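Local coordinates for protein split-Soret cytochrome c (Desulfovibrio desulfuricans, PDB 1H21) that carries two heme c groups and an iron-sulfur centre, probably [2Fe-2S], in each subunit of a homodimer and may take part in sulfate reduction, at residues F17-H22 with G61-Q66; P21-P26 with I185-I190; E28-A33 with A178-A183; G47-I52 with A93-L98; L112-E117 with F200-S205. One frame throughout, in Å; residues are numbered along the deposited sequence.

Contact 1: F17-H22 with G61-Q66; sequences FGWKPH and GAPYNQ
Pro63 points CG at one face of the Trp19 indole, 3.4 Å from the centroid of the five-membered ring and almost on the ring normal, a CH-pi contact. The backbone N of Tyr64 sits over the same face, higher above it and also toward the rim. An aromatic cluster of Trp19, His22 and Tyr64 joins the loop before helix 26-38 to the turn that follows helix 44-60. The peptide bond preceding Pro63 is cis. The Tyr64 ring meets the six-membered ring of Trp19 obliquely, planes at 78°, with Trp19 CE3 3.6 Å from Tyr64 CD2. At the Tyr64 edge, OH donates to Lys20 O in the carbonyl plane, on a lone pair, at 2.5 Å. The His22 ring turns its own edge to the same hydroxyl, and its NE2 gives OH a weak, bent bond (3.0 Å). Phe99 of helix 87-99 touches both Trp19 and Tyr64, and His22 stacks on Tyr60; Trp19 also packs on Pro68 of the second subunit. A water bridges Lys20 N and the phenol oxygen, accepting from Lys20 N at 2.6 Å and donating to Tyr64 OH at 2.8 Å.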
# COMPACT_ATOMS: atom_id res chain seq x y z
N PHE A 17 2.48 9.88 17.01
CA PHE A 17 3.87 9.41 17.07
C PHE A 17 4.38 9.41 18.52
O PHE A 17 5.58 9.51 18.76
CB PHE A 17 4.78 10.29 16.19
CG PHE A 17 4.14 10.71 14.87
CD1 PHE A 17 4.11 12.05 14.49
CD2 PHE A 17 3.51 9.78 14.05
CE1 PHE A 17 3.46 12.46 13.31
CE2 PHE A 17 2.86 10.19 12.88
CZ PHE A 17 2.84 11.54 12.52
N GLY A 18 3.47 9.23 19.47
CA GLY A 18 3.85 9.24 20.87
C GLY A 18 4.24 7.92 21.53
O GLY A 18 4.39 7.88 22.74
N TRP A 19 4.34 6.84 20.78
CA TRP A 19 4.73 5.57 21.37
C TRP A 19 6.25 5.59 21.62
O TRP A 19 7.00 6.31 20.93
CB TRP A 19 4.37 4.43 20.43
CG TRP A 19 2.89 4.11 20.34
CD1 TRP A 19 1.85 4.87 20.82
CD2 TRP A 19 2.30 2.88 19.87
NE1 TRP A 19 0.66 4.18 20.69
CE2 TRP A 19 0.91 2.96 20.12
CE3 TRP A 19 2.82 1.72 19.28
CZ2 TRP A 19 0.03 1.91 19.80
CZ3 TRP A 19 1.94 0.68 18.95
CH2 TRP A 19 0.56 0.78 19.22
N LYS A 20 6.71 4.81 22.61
CA LYS A 20 8.13 4.71 22.93
C LYS A 20 8.79 3.58 22.13
O LYS A 20 8.38 2.42 22.24
CB LYS A 20 8.34 4.51 24.45
CG LYS A 20 9.77 4.14 24.88
CD LYS A 20 10.11 4.68 26.28
CE LYS A 20 10.25 6.20 26.23
NZ LYS A 20 10.83 6.83 27.46
N PRO A 21 9.75 3.92 21.27
CA PRO A 21 10.40 2.85 20.49
C PRO A 21 11.28 2.00 21.41
O PRO A 21 11.73 2.47 22.45
CB PRO A 21 11.21 3.63 19.46
CG PRO A 21 11.53 4.92 20.18
CD PRO A 21 10.24 5.25 20.86
N HIS A 22 11.45 0.73 21.06
CA HIS A 22 12.29 -0.17 21.84
C HIS A 22 13.17 -0.89 20.83
O HIS A 22 12.70 -1.20 19.75
CB HIS A 22 11.43 -1.23 22.55
CG HIS A 22 10.50 -0.68 23.59
ND1 HIS A 22 10.92 -0.35 24.87
CD2 HIS A 22 9.17 -0.43 23.57
CE1 HIS A 22 9.88 0.08 25.57
NE2 HIS A 22 8.81 0.03 24.81
N GLY A 61 4.04 -4.88 27.04
CA GLY A 61 2.62 -4.58 27.20
C GLY A 61 2.06 -3.45 26.34
O GLY A 61 2.38 -3.35 25.15
N ALA A 62 1.18 -2.65 26.92
CA ALA A 62 0.54 -1.52 26.25
C ALA A 62 1.51 -0.40 25.92
O ALA A 62 2.53 -0.25 26.58
CB ALA A 62 -0.57 -0.97 27.12
N PRO A 63 1.21 0.44 24.91
CA PRO A 63 0.01 0.40 24.05
C PRO A 63 0.11 -0.65 22.93
O PRO A 63 -0.91 -1.08 22.38
CB PRO A 63 -0.04 1.83 23.50
CG PRO A 63 1.40 2.17 23.36
CD PRO A 63 2.00 1.65 24.64
N TYR A 64 1.35 -1.07 22.66
CA TYR A 64 1.67 -2.05 21.62
C TYR A 64 0.74 -3.24 21.58
O TYR A 64 0.24 -3.61 20.52
CB TYR A 64 3.11 -2.56 21.80
CG TYR A 64 4.06 -1.49 22.29
CD1 TYR A 64 4.39 -1.40 23.64
CD2 TYR A 64 4.57 -0.54 21.43
CE1 TYR A 64 5.20 -0.39 24.11
CE2 TYR A 64 5.39 0.48 21.89
CZ TYR A 64 5.69 0.55 23.23
OH TYR A 64 6.47 1.58 23.69
N ASN A 65 0.48 -3.83 22.74
CA ASN A 65 -0.39 -5.00 22.77
C ASN A 65 -1.90 -4.75 22.67
O ASN A 65 -2.71 -5.69 22.84
CB ASN A 65 -0.02 -5.91 23.96
CG ASN A 65 -0.57 -5.42 25.31
OD1 ASN A 65 -0.92 -4.23 25.49
ND2 ASN A 65 -0.64 -6.34 26.26
N GLN A 66 -2.28 -3.51 22.38
CA GLN A 66 -3.70 -3.16 22.24
C GLN A 66 -4.07 -3.01 20.76
O GLN A 66 -5.23 -2.73 20.42
CB GLN A 66 -4.01 -1.85 22.98
CG GLN A 66 -3.81 -1.88 24.49
CD GLN A 66 -4.66 -2.92 25.18
OE1 GLN A 66 -5.90 -2.84 25.20
NE2 GLN A 66 -4.00 -3.93 25.75
O HOH W 1 4.86 3.82 24.22

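Contact 2: P21-P26 with I185-I190; sequences PHKLDP and IINTKI
Ile186, buried on helix 165-192, meets Leu24 of the extended 21-26 segment that leads into helix 26-38. The closest pair of methyl groups is Ile186 CD1 and Leu24 CD1, 3.6 Å apart, and Ile186 CG2 also faces that same branch of Leu24. Ile186 also touches Thr95 and Phe96 of helix 87-99, so the partly exposed leucine packs on a buried side chain shared with a third helix.

One residue on, Asn187 turns its carboxamide to the backbone of Leu24 and grips both polar atoms of that residue. Its OD1 accepts from Leu24 N at 2.8 Å, in the carbonyl plane and on a lone pair, with a nearly straight N-H...O angle of 169°. Its ND2 donates to Leu24 O at 3.1 Å, the oxygen lying close to the amide plane of the asparagine, though the donor is tilted from the carbonyl plane of Leu24. A chi1 of -75° puts CG beside the backbone N, and the two bonds to Leu24 would fix the turn of the amide. Pro26 meets ND2 tip to tip. Lys23 crosses the asparagine obliquely, CB 3.5 Å from OD1, while its NZ forms a salt bridge with Asp191.

A turn later Ile190 brings CD1 against the peptide between His22 and Lys23, 3.5 Å from His22 C, and to 3.8 Å from Pro21 CB. Because both amide bonds go to main-chain atoms, one carboxamide pairs with the N-H and the C=O of Leu24 and holds the loop by its backbone, while the leucine side chain packs on Ile186.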
# COMPACT_ATOMS: atom_id res chain seq x y z
N PRO A 21 9.75 3.92 21.27
CA PRO A 21 10.40 2.85 20.49
C PRO A 21 11.28 2.00 21.41
O PRO A 21 11.73 2.47 22.45
CB PRO A 21 11.21 3.63 19.46
CG PRO A 21 11.53 4.92 20.18
CD PRO A 21 10.24 5.25 20.86
N HIS A 22 11.45 0.73 21.06
CA HIS A 22 12.29 -0.17 21.84
C HIS A 22 13.17 -0.89 20.83
O HIS A 22 12.70 -1.20 19.75
CB HIS A 22 11.43 -1.23 22.55
CG HIS A 22 10.50 -0.68 23.59
ND1 HIS A 22 10.92 -0.35 24.87
CD2 HIS A 22 9.17 -0.43 23.57
CE1 HIS A 22 9.88 0.08 25.57
NE2 HIS A 22 8.81 0.03 24.81
N LYS A 23 14.45 -1.06 21.13
CA LYS A 23 15.33 -1.80 20.21
C LYS A 23 14.78 -3.22 20.01
O LYS A 23 14.12 -3.79 20.91
CB LYS A 23 16.76 -1.88 20.75
CG LYS A 23 17.57 -0.63 20.50
CD LYS A 23 19.02 -0.97 20.32
CE LYS A 23 19.74 0.25 19.79
NZ LYS A 23 21.17 -0.07 19.53
N LEU A 24 15.07 -3.81 18.86
CA LEU A 24 14.56 -5.14 18.57
C LEU A 24 15.68 -6.13 18.25
O LEU A 24 16.82 -5.73 18.03
CB LEU A 24 13.63 -5.06 17.35
CG LEU A 24 12.48 -4.04 17.33
CD1 LEU A 24 12.31 -3.45 15.92
CD2 LEU A 24 11.19 -4.67 17.87
N ASP A 25 15.34 -7.41 18.21
CA ASP A 25 16.30 -8.43 17.85
C ASP A 25 15.92 -8.81 16.44
O ASP A 25 14.93 -9.53 16.23
CB ASP A 25 16.15 -9.67 18.74
CG ASP A 25 17.11 -10.80 18.36
OD1 ASP A 25 17.92 -10.66 17.40
OD2 ASP A 25 17.06 -11.86 19.01
N PRO A 26 16.67 -8.30 15.43
CA PRO A 26 16.39 -8.61 14.02
C PRO A 26 16.16 -10.11 13.75
O PRO A 26 15.17 -10.48 13.07
CB PRO A 26 17.64 -8.07 13.32
CG PRO A 26 17.94 -6.86 14.11
CD PRO A 26 17.81 -7.36 15.53
N ILE A 185 16.85 -1.11 10.75
CA ILE A 185 16.63 0.31 10.52
C ILE A 185 16.06 0.96 11.79
O ILE A 185 16.48 2.06 12.18
CB ILE A 185 15.65 0.52 9.35
CG1 ILE A 185 16.28 0.01 8.06
CG2 ILE A 185 15.29 1.99 9.19
CD1 ILE A 185 15.31 -0.08 6.90
N ILE A 186 15.11 0.29 12.44
CA ILE A 186 14.52 0.86 13.65
C ILE A 186 15.64 1.05 14.67
O ILE A 186 15.81 2.15 15.21
CB ILE A 186 13.40 -0.03 14.23
CG1 ILE A 186 12.12 0.13 13.39
CG2 ILE A 186 13.14 0.33 15.71
CD1 ILE A 186 11.07 -0.96 13.63
N ASN A 187 16.43 0.00 14.89
CA ASN A 187 17.54 0.05 15.84
C ASN A 187 18.45 1.23 15.52
O ASN A 187 18.70 2.08 16.38
CB ASN A 187 18.37 -1.23 15.78
CG ASN A 187 17.67 -2.40 16.44
OD1 ASN A 187 16.72 -2.23 17.22
ND2 ASN A 187 18.15 -3.60 16.14
N THR A 188 18.89 1.32 14.27
CA THR A 188 19.75 2.41 13.88
C THR A 188 19.10 3.78 14.11
O THR A 188 19.77 4.72 14.50
CB THR A 188 20.23 2.20 12.42
OG1 THR A 188 20.83 0.90 12.32
CG2 THR A 188 21.25 3.25 11.98
N LYS A 189 17.79 3.87 13.92
CA LYS A 189 17.08 5.15 14.13
C LYS A 189 17.12 5.54 15.62
O LYS A 189 17.38 6.70 15.98
CB LYS A 189 15.61 5.04 13.66
CG LYS A 189 14.72 6.24 13.98
CD LYS A 189 15.28 7.52 13.38
CE LYS A 189 14.34 8.68 13.60
NZ LYS A 189 14.83 9.94 13.01
N ILE A 190 16.84 4.57 16.48
CA ILE A 190 16.85 4.80 17.90
C ILE A 190 18.24 5.31 18.31
O ILE A 190 18.34 6.22 19.15
CB ILE A 190 16.50 3.51 18.70
CG1 ILE A 190 15.06 3.06 18.41
CG2 ILE A 190 16.66 3.77 20.18
CD1 ILE A 190 14.59 1.83 19.22

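Contact 3: E28-A33 with A178-A183; sequences ECAQVA and AAFKAA
Ala33 and Ala179 meet in a buried, wholly apolar helix-helix contact between helix 26-38 and helix 165-192, with no hydrogen bond crossing it. The CB atoms of these two alanines are the nearest pair, 3.3 Å apart. Ala179 CB also lies 3.8 Å from Cys29 O, facing the backbone of the opposing helix itself. Such small residues let the axes of the two short segments approach to 7.5 Å, with the chains running roughly antiparallel at 146°. This is the close alanine-lined packing of a helical bundle, and helix 44-60 joins it: its Ser51 touches both Ala33 and Ala179. Cys29 also points into the interface. Its chi1 of -75° sets SG anti to the carbonyl carbon, bringing the sulfur to 4.2 Å from Ala183 CB, while Leu24 covers it from the preceding loop. Where the backbones come closest, Ala30 CA to Phe180 CA 4.7 Å, Ala30 CB packs on Phe180 CB at 3.9 Å and lies at the edge of the Phe180 ring, near its plane, where CD1 is the ring atom it approaches. The Phe180 side chain also touches Pro26 and Lys27. The side chain of Ala33 is about 9 Å from that of Cys44, a probable ligand of the iron-sulfur cluster.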
# COMPACT_ATOMS: atom_id res chain seq x y z
N GLU A 28 15.18 -12.43 15.81
CA GLU A 28 13.91 -12.81 16.42
C GLU A 28 12.78 -12.33 15.49
O GLU A 28 11.83 -13.07 15.18
CB GLU A 28 13.76 -12.19 17.81
CG GLU A 28 12.52 -12.71 18.56
CD GLU A 28 12.16 -11.95 19.84
OE1 GLU A 28 12.64 -10.80 20.07
OE2 GLU A 28 11.34 -12.50 20.62
N CYS A 29 12.91 -11.09 15.01
CA CYS A 29 11.93 -10.51 14.12
C CYS A 29 11.72 -11.27 12.82
O CYS A 29 10.58 -11.56 12.44
CB CYS A 29 12.30 -9.07 13.82
SG CYS A 29 11.94 -8.07 15.23
N ALA A 30 12.82 -11.60 12.14
CA ALA A 30 12.74 -12.33 10.89
C ALA A 30 11.92 -13.60 11.10
O ALA A 30 10.97 -13.92 10.35
CB ALA A 30 14.17 -12.68 10.42
N GLN A 31 12.22 -14.24 12.21
CA GLN A 31 11.61 -15.48 12.63
C GLN A 31 10.10 -15.39 12.88
O GLN A 31 9.31 -16.14 12.28
CB GLN A 31 12.32 -15.92 13.89
CG GLN A 31 11.73 -17.12 14.51
CD GLN A 31 12.33 -18.38 14.01
OE1 GLN A 31 13.45 -18.41 13.50
NE2 GLN A 31 11.60 -19.45 14.20
N VAL A 32 9.71 -14.50 13.78
CA VAL A 32 8.30 -14.30 14.11
C VAL A 32 7.49 -13.84 12.88
O VAL A 32 6.33 -14.24 12.71
CB VAL A 32 8.15 -13.29 15.28
CG1 VAL A 32 6.69 -13.13 15.67
CG2 VAL A 32 8.96 -13.77 16.47
N ALA A 33 8.10 -13.01 12.04
CA ALA A 33 7.47 -12.51 10.81
C ALA A 33 7.14 -13.69 9.92
O ALA A 33 6.02 -13.79 9.43
CB ALA A 33 8.40 -11.53 10.06
N ALA A 178 12.33 -8.73 5.15
CA ALA A 178 11.87 -7.35 5.29
C ALA A 178 11.74 -6.97 6.76
O ALA A 178 12.03 -5.84 7.15
CB ALA A 178 10.56 -7.17 4.58
N ALA A 179 11.29 -7.94 7.56
CA ALA A 179 11.14 -7.77 9.00
C ALA A 179 12.54 -7.54 9.58
O ALA A 179 12.75 -6.59 10.35
CB ALA A 179 10.52 -9.02 9.60
N PHE A 180 13.49 -8.37 9.17
CA PHE A 180 14.87 -8.29 9.62
C PHE A 180 15.46 -6.93 9.29
O PHE A 180 15.99 -6.23 10.16
CB PHE A 180 15.68 -9.39 8.93
CG PHE A 180 17.11 -9.45 9.38
CD1 PHE A 180 17.50 -10.31 10.40
CD2 PHE A 180 18.08 -8.65 8.78
CE1 PHE A 180 18.84 -10.35 10.84
CE2 PHE A 180 19.41 -8.68 9.21
CZ PHE A 180 19.80 -9.53 10.24
N LYS A 181 15.34 -6.52 8.03
CA LYS A 181 15.88 -5.23 7.60
C LYS A 181 15.22 -4.05 8.31
O LYS A 181 15.90 -3.10 8.72
CB LYS A 181 15.71 -5.08 6.09
CG LYS A 181 16.23 -3.76 5.55
CD LYS A 181 17.70 -3.60 5.92
CE LYS A 181 18.28 -2.31 5.37
NZ LYS A 181 19.73 -2.21 5.67
N ALA A 182 13.90 -4.08 8.43
CA ALA A 182 13.16 -3.00 9.08
C ALA A 182 13.62 -2.89 10.52
O ALA A 182 13.77 -1.78 11.05
CB ALA A 182 11.63 -3.26 9.02
N ALA A 183 13.83 -4.05 11.15
CA ALA A 183 14.27 -4.11 12.54
C ALA A 183 15.61 -3.39 12.64
O ALA A 183 15.75 -2.47 13.45
CB ALA A 183 14.40 -5.56 13.00

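Contact 4: G47-I52 with A93-L98; sequences GAFYSI and AATFSL
Phe49 and Ile52 of helix 44-60 hold Thr95 of helix 87-99 between them, and the contact is almost entirely one of carbon against carbon. The contacts made by the Phe49 ring come first: Phe49 and Thr95 slide past each other in opposite directions, with Thr95 CG2 3.5 Å from Phe49 CD1 and almost as near to CE1. Ala94 CB lies at the edge of the Phe49 ring, near its plane. The far end of the ring reaches toward Leu98 tip to tip, Phe49 CZ standing 4.0 Å from Leu98 CD1. The aliphatic contact is made by Ile52, which crosses Thr95 at about a right angle and sets CG2 3.6 Å from Thr95 CB. The CG2 methyl of Thr95 is anti to its carbonyl carbon and thereby faces both residues. The one polar group of the interface, Thr95 OG1, is satisfied within its own helix by a hydrogen bond to Ala92 O, and Ile52 CD1 lies 3.7 Å from Thr95 OG1. Phe67, Phe69 and Leu72 add to the surroundings of Phe49, and Met71 of the second subunit packs on Ala94 and Leu98. With segment axes 9.5 Å apart and crossing at -37°, this is side-chain-mediated packing of two neighbouring helices in the core of an all-helical domain.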
# COMPACT_ATOMS: atom_id res chain seq x y z
N GLY A 47 2.49 -10.73 9.33
CA GLY A 47 3.73 -11.24 9.89
C GLY A 47 4.77 -10.17 10.19
O GLY A 47 5.32 -10.13 11.28
N ALA A 48 5.05 -9.29 9.22
CA ALA A 48 6.03 -8.25 9.41
C ALA A 48 5.59 -7.26 10.47
O ALA A 48 6.36 -6.93 11.38
CB ALA A 48 6.30 -7.53 8.11
N PHE A 49 4.37 -6.76 10.38
CA PHE A 49 3.89 -5.79 11.36
C PHE A 49 3.99 -6.37 12.76
O PHE A 49 4.60 -5.79 13.65
CB PHE A 49 2.44 -5.38 11.09
CG PHE A 49 1.99 -4.26 11.96
CD1 PHE A 49 2.26 -2.94 11.61
CD2 PHE A 49 1.36 -4.52 13.18
CE1 PHE A 49 1.91 -1.88 12.46
CE2 PHE A 49 1.00 -3.48 14.05
CZ PHE A 49 1.28 -2.14 13.68
N TYR A 50 3.41 -7.54 12.94
CA TYR A 50 3.47 -8.18 14.23
C TYR A 50 4.89 -8.40 14.75
O TYR A 50 5.18 -8.10 15.91
CB TYR A 50 2.71 -9.49 14.24
CG TYR A 50 2.55 -10.05 15.63
CD1 TYR A 50 1.39 -9.82 16.35
CD2 TYR A 50 3.56 -10.81 16.23
CE1 TYR A 50 1.22 -10.33 17.63
CE2 TYR A 50 3.40 -11.33 17.52
CZ TYR A 50 2.23 -11.08 18.21
OH TYR A 50 2.02 -11.60 19.46
N SER A 51 5.80 -8.86 13.90
CA SER A 51 7.16 -9.10 14.37
C SER A 51 7.79 -7.85 14.99
O SER A 51 8.77 -7.93 15.72
CB SER A 51 8.04 -9.67 13.25
OG SER A 51 8.42 -8.70 12.31
N ILE A 52 7.19 -6.69 14.75
CA ILE A 52 7.74 -5.45 15.28
C ILE A 52 6.93 -4.93 16.46
O ILE A 52 7.42 -4.85 17.59
CB ILE A 52 7.87 -4.39 14.17
CG1 ILE A 52 9.04 -4.76 13.26
CG2 ILE A 52 7.98 -3.00 14.76
CD1 ILE A 52 9.33 -3.79 12.15
N ALA A 93 7.07 -0.69 7.25
CA ALA A 93 7.18 0.76 7.25
C ALA A 93 6.10 1.45 8.08
O ALA A 93 6.31 2.54 8.59
CB ALA A 93 7.13 1.27 5.83
N ALA A 94 4.95 0.80 8.23
CA ALA A 94 3.84 1.38 8.96
C ALA A 94 4.17 1.57 10.41
O ALA A 94 3.71 2.53 11.04
CB ALA A 94 2.60 0.53 8.82
N THR A 95 4.96 0.63 10.94
CA THR A 95 5.37 0.67 12.35
C THR A 95 6.15 1.95 12.66
O THR A 95 6.00 2.53 13.73
CB THR A 95 6.22 -0.58 12.76
OG1 THR A 95 7.49 -0.53 12.12
CG2 THR A 95 5.54 -1.85 12.37
N PHE A 96 6.92 2.42 11.69
CA PHE A 96 7.72 3.62 11.89
C PHE A 96 6.84 4.81 12.23
O PHE A 96 7.26 5.73 12.97
CB PHE A 96 8.54 3.98 10.65
CG PHE A 96 9.41 2.88 10.15
CD1 PHE A 96 9.61 1.71 10.90
CD2 PHE A 96 10.06 3.01 8.92
CE1 PHE A 96 10.43 0.70 10.45
CE2 PHE A 96 10.89 2.01 8.45
CZ PHE A 96 11.07 0.85 9.21
N SER A 97 5.62 4.81 11.70
CA SER A 97 4.72 5.92 11.94
C SER A 97 4.06 5.91 13.30
O SER A 97 3.34 6.85 13.65
CB SER A 97 3.74 6.10 10.80
OG SER A 97 4.44 6.61 9.66
N LEU A 98 4.35 4.87 14.09
CA LEU A 98 3.84 4.76 15.45
C LEU A 98 4.75 5.53 16.41
O LEU A 98 4.34 5.93 17.51
CB LEU A 98 3.81 3.30 15.88
CG LEU A 98 2.77 2.48 15.11
CD1 LEU A 98 2.91 1.03 15.50
CD2 LEU A 98 1.34 3.00 15.39

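Contact 5: L112-E117 with F200-S205; sequences LFRWYE and FPMQAS
Arg114 reaches from helix 102-118 to the loop of residues 200-203, which leads into helix 204-213; that helix ends in a CXXCH heme c motif (Cys209, Cys212, His213). Arg114 CB packs on Phe200 CB at 3.8 Å. CG passes the carboxamide of Gln203, and Arg114 CD comes to 3.2 Å from Pro201 O. The chain is extended from CG to NE, and Arg114 NE lies 3.7 Å from both Pro201 O and Gln203 OE1. The guanidinium has Met202 CA over the centre of one face, with Arg114 CZ 3.6 Å from Met202 CA. At its edge Arg114 NH1 donates to Phe200 O at 2.9 Å, the bond lying close to both the guanidinium and the carbonyl planes. Arg114 NH2 touches Met202 CE at 3.8 Å.

On one flank the Phe200 ring takes Trp115 CA over its face in a CH-pi contact, 3.8 Å from the centroid. The edge of the indole, at CD1, meets Phe200 CZ, while Lys181 makes a cation-pi contact with this tryptophan.

Gln203, at the N-cap position, links the loop to the heme region. Its NE2 bonds to Ile226 O as well as to Glu117, and Glu117 OE2 accepts from Asp228 N, close to the heme-bound Cys229. The Glu117 and Gln203 side chains cross at about a right angle, and Gln203 NE2 donates to Glu117 OE1 at 3.0 Å, from the syn side and 31° out of the carboxylate plane.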
# COMPACT_ATOMS: atom_id res chain seq x y z
N LEU A 112 14.68 1.14 3.48
CA LEU A 112 13.96 -0.12 3.44
C LEU A 112 13.54 -0.46 2.00
O LEU A 112 13.82 -1.55 1.52
CB LEU A 112 12.75 -0.04 4.36
CG LEU A 112 11.88 -1.28 4.43
CD1 LEU A 112 12.73 -2.48 4.86
CD2 LEU A 112 10.73 -1.00 5.40
N PHE A 113 12.92 0.51 1.31
CA PHE A 113 12.46 0.32 -0.07
C PHE A 113 13.57 0.19 -1.14
O PHE A 113 13.48 -0.70 -1.99
CB PHE A 113 11.46 1.42 -0.45
CG PHE A 113 10.09 1.27 0.19
CD1 PHE A 113 9.90 0.42 1.28
CD2 PHE A 113 9.01 1.98 -0.30
CE1 PHE A 113 8.65 0.29 1.88
CE2 PHE A 113 7.75 1.86 0.29
CZ PHE A 113 7.57 1.01 1.39
N ARG A 114 14.59 1.05 -1.11
CA ARG A 114 15.70 0.97 -2.07
C ARG A 114 16.47 -0.34 -1.88
O ARG A 114 16.91 -0.98 -2.84
CB ARG A 114 16.65 2.15 -1.89
CG ARG A 114 16.05 3.46 -2.33
CD ARG A 114 16.91 4.65 -2.00
NE ARG A 114 16.19 5.90 -2.27
CZ ARG A 114 16.53 7.10 -1.82
NH1 ARG A 114 17.61 7.28 -1.06
NH2 ARG A 114 15.79 8.15 -2.16
N TRP A 115 16.57 -0.77 -0.63
CA TRP A 115 17.26 -2.01 -0.31
C TRP A 115 16.52 -3.15 -0.98
O TRP A 115 17.14 -3.99 -1.65
CB TRP A 115 17.29 -2.19 1.21
CG TRP A 115 17.58 -3.61 1.66
CD1 TRP A 115 18.80 -4.21 1.75
CD2 TRP A 115 16.61 -4.59 2.06
NE1 TRP A 115 18.66 -5.52 2.17
CE2 TRP A 115 17.32 -5.78 2.36
CE3 TRP A 115 15.22 -4.59 2.17
CZ2 TRP A 115 16.68 -6.94 2.77
CZ3 TRP A 115 14.59 -5.75 2.58
CH2 TRP A 115 15.32 -6.91 2.88
N TYR A 116 15.20 -3.16 -0.81
CA TYR A 116 14.35 -4.19 -1.39
C TYR A 116 14.48 -4.30 -2.91
O TYR A 116 14.61 -5.40 -3.44
CB TYR A 116 12.87 -3.99 -1.01
CG TYR A 116 11.99 -5.12 -1.48
CD1 TYR A 116 11.80 -6.25 -0.70
CD2 TYR A 116 11.36 -5.06 -2.72
CE1 TYR A 116 11.02 -7.31 -1.15
CE2 TYR A 116 10.58 -6.11 -3.18
CZ TYR A 116 10.41 -7.23 -2.39
OH TYR A 116 9.65 -8.29 -2.84
N GLU A 117 14.46 -3.16 -3.59
CA GLU A 117 14.59 -3.17 -5.05
C GLU A 117 15.87 -3.84 -5.58
O GLU A 117 15.83 -4.56 -6.58
CB GLU A 117 14.54 -1.75 -5.60
CG GLU A 117 13.26 -0.95 -5.38
CD GLU A 117 13.35 0.44 -6.04
OE1 GLU A 117 14.48 0.96 -6.20
OE2 GLU A 117 12.30 0.99 -6.43
N PHE A 200 21.29 3.83 1.53
CA PHE A 200 21.08 3.56 0.12
C PHE A 200 20.79 4.87 -0.60
O PHE A 200 19.75 5.51 -0.38
CB PHE A 200 19.93 2.61 -0.10
CG PHE A 200 20.30 1.17 0.06
CD1 PHE A 200 20.42 0.61 1.32
CD2 PHE A 200 20.46 0.36 -1.05
CE1 PHE A 200 20.70 -0.74 1.46
CE2 PHE A 200 20.74 -0.99 -0.91
CZ PHE A 200 20.86 -1.54 0.35
N PRO A 201 21.71 5.29 -1.47
CA PRO A 201 21.55 6.54 -2.23
C PRO A 201 20.33 6.51 -3.16
O PRO A 201 19.72 5.44 -3.38
CB PRO A 201 22.86 6.61 -3.01
CG PRO A 201 23.22 5.15 -3.22
CD PRO A 201 22.92 4.55 -1.89
N MET A 202 19.94 7.67 -3.68
CA MET A 202 18.81 7.71 -4.59
C MET A 202 19.13 6.86 -5.84
O MET A 202 20.31 6.73 -6.22
CB MET A 202 18.49 9.16 -4.99
CG MET A 202 17.38 9.29 -6.02
SD MET A 202 16.72 10.92 -6.17
CE MET A 202 15.62 10.92 -4.74
N GLN A 203 18.08 6.29 -6.44
CA GLN A 203 18.24 5.48 -7.64
C GLN A 203 18.70 6.35 -8.81
O GLN A 203 18.34 7.53 -8.90
CB GLN A 203 16.93 4.77 -8.01
CG GLN A 203 16.33 3.90 -6.94
CD GLN A 203 15.20 4.59 -6.22
OE1 GLN A 203 15.31 5.74 -5.84
NE2 GLN A 203 14.11 3.90 -6.02
N ALA A 204 19.47 5.75 -9.70
CA ALA A 204 20.00 6.45 -10.87
C ALA A 204 18.92 7.07 -11.72
O ALA A 204 18.95 8.27 -11.99
CB ALA A 204 20.83 5.49 -11.70
N SER A 205 17.98 6.24 -12.17
CA SER A 205 16.89 6.72 -13.02
C SER A 205 16.07 7.80 -12.32
O SER A 205 15.78 8.84 -12.93
CB SER A 205 16.01 5.55 -13.44
OG SER A 205 15.37 4.99 -12.32

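Contacts 3 and 4 form the buried interior, apolar and without a hydrogen bond between their segments, and they abut where Ser51 of helix 44-60 meets Cys29, Ala33 and Ala179. Contacts 1 and 2 are surface contacts that share Pro21 and His22; there a non-helical chain is fixed by polar groups as well as by packing, a phenol in one and an asparagine amide in the other. Helix 165-192 serves both contact 2 and contact 3, and Ile186 carries contact 2 inward to Ile52 and Phe96 of contact 4. Contact 5, partly buried and across the chain's centre from contact 4, adds an arginine and a glutamate, the latter about 7 Å from a heme, and touches contacts 2, 3 and 4 through Leu112 but not contact 1.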